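PDB 7PBG: FAD-binding oxidoreductase from Gulosibacter chungangensis, which oxidises 4-ethylphenol, probably dehydrogenating it to 4-vinylphenol, with a covalently bound FAD. Local coordinates for residues 414-426 / 453-465. Residues are numbered along the deposited sequence; the frame is centred on the assembly and turned at random.
Sequences EDTKRISDDHGID and SRKETLDMTRELI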
loop_
_atom_site.group_PDB
_atom_site.type_symbol
_atom_site.label_atom_id
_atom_site.label_comp_id
_atom_site.label_asym_id
_atom_site.label_seq_id
_atom_site.Cartn_x
_atom_site.Cartn_y
_atom_site.Cartn_z
ATOM N N GLU A 414 22.048 2.341 23.817
ATOM C CA GLU A 414 23.374 2.449 24.497
ATOM C C GLU A 414 24.436 2.847 23.472
ATOM O O GLU A 414 25.214 3.732 23.756
ATOM C CB GLU A 414 23.737 1.153 25.232
ATOM C CG GLU A 414 22.916 0.978 26.507
ATOM C CD GLU A 414 23.048 2.108 27.529
ATOM O OE1 GLU A 414 22.053 2.379 28.277
ATOM O OE2 GLU A 414 24.146 2.721 27.590
ATOM N N ASP A 415 24.458 2.212 22.314
ATOM C CA ASP A 415 25.451 2.530 21.262
ATOM C C ASP A 415 25.272 3.986 20.819
ATOM O O ASP A 415 26.287 4.654 20.549
ATOM C CB ASP A 415 25.312 1.607 20.052
ATOM C CG ASP A 415 25.816 0.179 20.287
ATOM O OD1 ASP A 415 26.452 -0.063 21.308
ATOM O OD2 ASP A 415 25.560 -0.672 19.431
ATOM N N THR A 416 24.035 4.438 20.616
ATOM C CA THR A 416 23.786 5.798 20.074
ATOM C C THR A 416 24.132 6.824 21.158
ATOM O O THR A 416 24.648 7.861 20.812
ATOM C CB THR A 416 22.374 5.920 19.494
ATOM O OG1 THR A 416 22.184 4.932 18.489
ATOM C CG2 THR A 416 22.065 7.263 18.863
ATOM N N LYS A 417 23.809 6.549 22.424
ATOM C CA LYS A 417 24.213 7.411 23.564
ATOM C C LYS A 417 25.735 7.562 23.551
ATOM O O LYS A 417 26.211 8.671 23.697
ATOM C CB LYS A 417 23.723 6.787 24.867
ATOM C CG LYS A 417 23.755 7.694 26.076
ATOM C CD LYS A 417 22.874 7.158 27.179
ATOM C CE LYS A 417 23.277 5.752 27.555
ATOM N NZ LYS A 417 22.728 5.381 28.877
ATOM N N ARG A 418 26.452 6.463 23.339
ATOM C CA ARG A 418 27.936 6.460 23.384
ATOM C C ARG A 418 28.488 7.312 22.245
ATOM O O ARG A 418 29.313 8.200 22.540
ATOM C CB ARG A 418 28.517 5.042 23.267
ATOM C CG ARG A 418 29.990 4.967 23.651
ATOM C CD ARG A 418 30.566 3.560 23.516
ATOM N NE ARG A 418 30.333 3.062 22.167
ATOM C CZ ARG A 418 29.491 2.089 21.836
ATOM N NH1 ARG A 418 28.790 1.442 22.756
ATOM N NH2 ARG A 418 29.351 1.765 20.569
ATOM N N ILE A 419 28.001 7.085 21.018
ATOM C CA ILE A 419 28.502 7.741 19.778
ATOM C C ILE A 419 28.127 9.222 19.870
ATOM O O ILE A 419 28.988 10.077 19.589
ATOM C CB ILE A 419 27.978 7.021 18.518
ATOM C CG1 ILE A 419 28.573 5.606 18.417
ATOM C CG2 ILE A 419 28.300 7.805 17.244
ATOM C CD1 ILE A 419 27.964 4.739 17.316
ATOM N N SER A 420 26.917 9.532 20.328
ATOM C CA SER A 420 26.495 10.947 20.430
ATOM C C SER A 420 27.305 11.678 21.516
ATOM O O SER A 420 27.784 12.788 21.219
ATOM C CB SER A 420 25.000 11.061 20.590
ATOM O OG SER A 420 24.519 10.439 21.784
ATOM N N ASP A 421 27.509 11.054 22.690
ATOM C CA ASP A 421 28.383 11.545 23.795
ATOM C C ASP A 421 29.789 11.858 23.237
ATOM O O ASP A 421 30.291 12.996 23.459
ATOM C CB ASP A 421 28.416 10.534 24.943
ATOM C CG ASP A 421 27.194 10.609 25.845
ATOM O OD1 ASP A 421 26.353 11.524 25.625
ATOM O OD2 ASP A 421 27.086 9.780 26.768
ATOM N N ASP A 422 30.362 10.912 22.507
ATOM C CA ASP A 422 31.714 11.010 21.888
ATOM C C ASP A 422 31.839 12.247 20.991
ATOM O O ASP A 422 32.963 12.823 20.955
ATOM C CB ASP A 422 32.022 9.759 21.066
ATOM C CG ASP A 422 32.370 8.515 21.858
ATOM O OD1 ASP A 422 32.458 8.601 23.104
ATOM O OD2 ASP A 422 32.560 7.469 21.215
ATOM N N HIS A 423 30.762 12.662 20.296
ATOM C CA HIS A 423 30.752 13.807 19.355
ATOM C C HIS A 423 30.184 15.073 20.006
ATOM O O HIS A 423 30.059 16.062 19.287
ATOM C CB HIS A 423 29.955 13.398 18.113
ATOM C CG HIS A 423 30.684 12.431 17.242
ATOM N ND1 HIS A 423 31.460 12.865 16.193
ATOM C CD2 HIS A 423 30.760 11.086 17.238
ATOM C CE1 HIS A 423 31.979 11.808 15.567
ATOM N NE2 HIS A 423 31.594 10.724 16.194
ATOM N N GLY A 424 29.723 14.979 21.260
ATOM C CA GLY A 424 29.188 16.133 22.009
ATOM C C GLY A 424 27.835 16.579 21.488
ATOM O O GLY A 424 27.588 17.828 21.424
ATOM N N ILE A 425 27.011 15.619 21.055
ATOM C CA ILE A 425 25.688 15.876 20.439
ATOM C C ILE A 425 24.623 15.331 21.396
ATOM O O ILE A 425 24.701 14.178 21.808
ATOM C CB ILE A 425 25.630 15.289 19.014
ATOM C CG1 ILE A 425 26.742 15.852 18.107
ATOM C CG2 ILE A 425 24.253 15.495 18.407
ATOM C CD1 ILE A 425 26.720 17.359 17.940
ATOM N N ASP A 426 23.590 16.122 21.636
ATOM C CA ASP A 426 22.453 15.692 22.481
ATOM C C ASP A 426 21.571 14.726 21.679
ATOM O O ASP A 426 21.345 14.976 20.473
ATOM C CB ASP A 426 21.641 16.903 22.946
ATOM C CG ASP A 426 22.278 17.691 24.080
ATOM O OD1 ASP A 426 23.335 17.284 24.571
ATOM O OD2 ASP A 426 21.722 18.721 24.440
ATOM N N SER A 453 29.981 22.111 14.836
ATOM C CA SER A 453 28.827 21.310 15.319
ATOM C C SER A 453 28.202 20.590 14.113
ATOM O O SER A 453 27.835 19.406 14.260
ATOM C CB SER A 453 27.808 22.129 16.045
ATOM O OG SER A 453 26.813 21.282 16.602
ATOM N N ARG A 454 28.131 21.268 12.968
ATOM C CA ARG A 454 27.644 20.655 11.707
ATOM C C ARG A 454 28.541 19.434 11.428
ATOM O O ARG A 454 28.034 18.329 11.157
ATOM C CB ARG A 454 27.676 21.648 10.542
ATOM C CG ARG A 454 26.733 22.839 10.678
ATOM C CD ARG A 454 26.946 23.749 9.479
ATOM N NE ARG A 454 26.192 24.980 9.636
ATOM C CZ ARG A 454 26.455 26.132 9.069
ATOM N NH1 ARG A 454 27.435 26.252 8.182
ATOM N NH2 ARG A 454 25.675 27.159 9.338
ATOM N N LYS A 455 29.860 19.585 11.502
ATOM C CA LYS A 455 30.781 18.483 11.099
ATOM C C LYS A 455 30.655 17.317 12.078
ATOM O O LYS A 455 30.601 16.145 11.622
ATOM C CB LYS A 455 32.236 18.959 11.065
ATOM C CG LYS A 455 33.244 17.838 10.854
ATOM C CD LYS A 455 34.628 18.354 10.560
ATOM C CE LYS A 455 35.721 17.444 11.086
ATOM N NZ LYS A 455 35.591 16.075 10.549
ATOM N N GLU A 456 30.559 17.602 13.376
ATOM C CA GLU A 456 30.425 16.560 14.408
ATOM C C GLU A 456 29.132 15.797 14.129
ATOM O O GLU A 456 29.143 14.582 14.231
ATOM C CB GLU A 456 30.398 17.127 15.826
ATOM C CG GLU A 456 31.776 17.556 16.341
ATOM C CD GLU A 456 32.862 16.514 16.123
ATOM O OE1 GLU A 456 33.871 16.833 15.425
ATOM O OE2 GLU A 456 32.681 15.383 16.590
ATOM N N THR A 457 28.064 16.515 13.793
ATOM C CA THR A 457 26.750 15.873 13.549
ATOM C C THR A 457 26.813 14.983 12.316
ATOM O O THR A 457 26.314 13.853 12.363
ATOM C CB THR A 457 25.653 16.923 13.426
ATOM O OG1 THR A 457 25.708 17.634 14.660
ATOM C CG2 THR A 457 24.283 16.310 13.226
ATOM N N LEU A 458 27.382 15.493 11.228
ATOM C CA LEU A 458 27.522 14.691 10.005
ATOM C C LEU A 458 28.423 13.490 10.274
ATOM O O LEU A 458 28.039 12.360 9.869
ATOM C CB LEU A 458 28.102 15.546 8.887
ATOM C CG LEU A 458 28.330 14.797 7.585
ATOM C CD1 LEU A 458 27.073 14.047 7.131
ATOM C CD2 LEU A 458 28.833 15.752 6.515
ATOM N N ASP A 459 29.605 13.686 10.868
ATOM C CA ASP A 459 30.514 12.545 11.155
ATOM C C ASP A 459 29.823 11.509 12.035
ATOM O O ASP A 459 29.953 10.300 11.753
ATOM C CB ASP A 459 31.785 13.004 11.849
ATOM C CG ASP A 459 32.705 13.783 10.934
ATOM O OD1 ASP A 459 32.419 13.829 9.713
ATOM O OD2 ASP A 459 33.682 14.374 11.477
ATOM N N MET A 460 29.151 11.966 13.100
ATOM C CA MET A 460 28.416 11.079 14.024
ATOM C C MET A 460 27.414 10.250 13.217
ATOM O O MET A 460 27.363 9.031 13.363
ATOM C CB MET A 460 27.639 11.872 15.072
ATOM C CG MET A 460 26.841 10.987 16.025
ATOM S SD MET A 460 25.675 11.971 16.959
ATOM C CE MET A 460 24.441 12.426 15.749
ATOM N N THR A 461 26.617 10.908 12.390
ATOM C CA THR A 461 25.518 10.245 11.655
ATOM C C THR A 461 26.084 9.242 10.645
ATOM O O THR A 461 25.516 8.156 10.513
ATOM C CB THR A 461 24.598 11.259 11.001
ATOM O OG1 THR A 461 24.202 12.142 12.047
ATOM C CG2 THR A 461 23.388 10.609 10.353
ATOM N N ARG A 462 27.144 9.585 9.917
ATOM C CA ARG A 462 27.703 8.597 8.969
ATOM C C ARG A 462 28.201 7.369 9.715
ATOM O O ARG A 462 28.087 6.243 9.132
ATOM C CB ARG A 462 28.829 9.194 8.118
ATOM C CG ARG A 462 28.399 10.340 7.229
ATOM C CD ARG A 462 29.249 10.389 5.995
ATOM N NE ARG A 462 28.973 11.511 5.121
ATOM C CZ ARG A 462 28.072 11.527 4.140
ATOM N NH1 ARG A 462 27.245 10.506 3.953
ATOM N NH2 ARG A 462 27.938 12.612 3.397
ATOM N N GLU A 463 28.747 7.511 10.929
ATOM C CA GLU A 463 29.167 6.340 11.737
ATOM C C GLU A 463 27.918 5.572 12.215
ATOM O O GLU A 463 27.921 4.337 12.192
ATOM C CB GLU A 463 29.993 6.754 12.950
ATOM C CG GLU A 463 30.458 5.574 13.769
ATOM C CD GLU A 463 31.167 4.420 13.040
ATOM O OE1 GLU A 463 31.835 4.633 11.993
ATOM O OE2 GLU A 463 31.061 3.287 13.528
ATOM N N LEU A 464 26.849 6.264 12.606
ATOM C CA LEU A 464 25.590 5.573 12.977
ATOM C C LEU A 464 25.074 4.734 11.802
ATOM O O LEU A 464 24.696 3.540 12.038
ATOM C CB LEU A 464 24.535 6.586 13.444
ATOM C CG LEU A 464 24.796 7.225 14.804
ATOM C CD1 LEU A 464 23.832 8.375 15.029
ATOM C CD2 LEU A 464 24.743 6.203 15.917
ATOM N N ILE A 465 25.062 5.285 10.581
ATOM C CA ILE A 465 24.582 4.570 9.376
ATOM C C ILE A 465 25.494 3.341 9.177
ATOM O O ILE A 465 25.002 2.234 9.003
ATOM C CB ILE A 465 24.568 5.496 8.163
ATOM C CG1 ILE A 465 23.537 6.620 8.350
ATOM C CG2 ILE A 465 24.412 4.697 6.879
ATOM C CD1 ILE A 465 23.627 7.710 7.342
HETATM O O HOH W 1 27.396 20.404 19.071
#
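His423 and Glu456 make the one hydrogen bond across this near-antiparallel helix pair, a worked example of two helices joined by a single polar link beside an apolar seam. With its ring carbon CG set beside the backbone N (chi1 -73°), His423 reaches across to helix 453-465. Its ND1 donates to Glu456 OE2 at 2.8 Å, but the bond is bent, 138° at the hydrogen, and meets the carboxylate on its anti side, well out of plane. Met460 lies over one face of the imidazole, its CB 3.9 Å from the ring centroid in a CH-pi contact. Replacing His423 by an alanine removes the ring, and would probably leave Glu456 OE2 without this donor and open a gap over Met460 CB. From there Met460 runs extended and turns only at its last torsion (chi3 71°). Its CG meets Ile419 CG2 at 3.7 Å, and SD rests against Ser420 CB and Ile425 CB. At one end Ile419 CD1 meets Leu464 CD2 (3.8 Å), the side chains running in opposite senses; at the other, Ile425 CD1 sits 3.4 Å from Thr457 OG1, whose hydroxyl bonds back to Ser453 O. A Schellman motif at Gly424 ends helix 406-422 and turns Ile425 inward before strand 426-433. Both helices pack on the antiparallel eight-stranded sheet: Ile425 touches Pro444 of strand 438-447, while Thr457 reaches Phe396 of strand 393-402, which carries the flavin-linked His395.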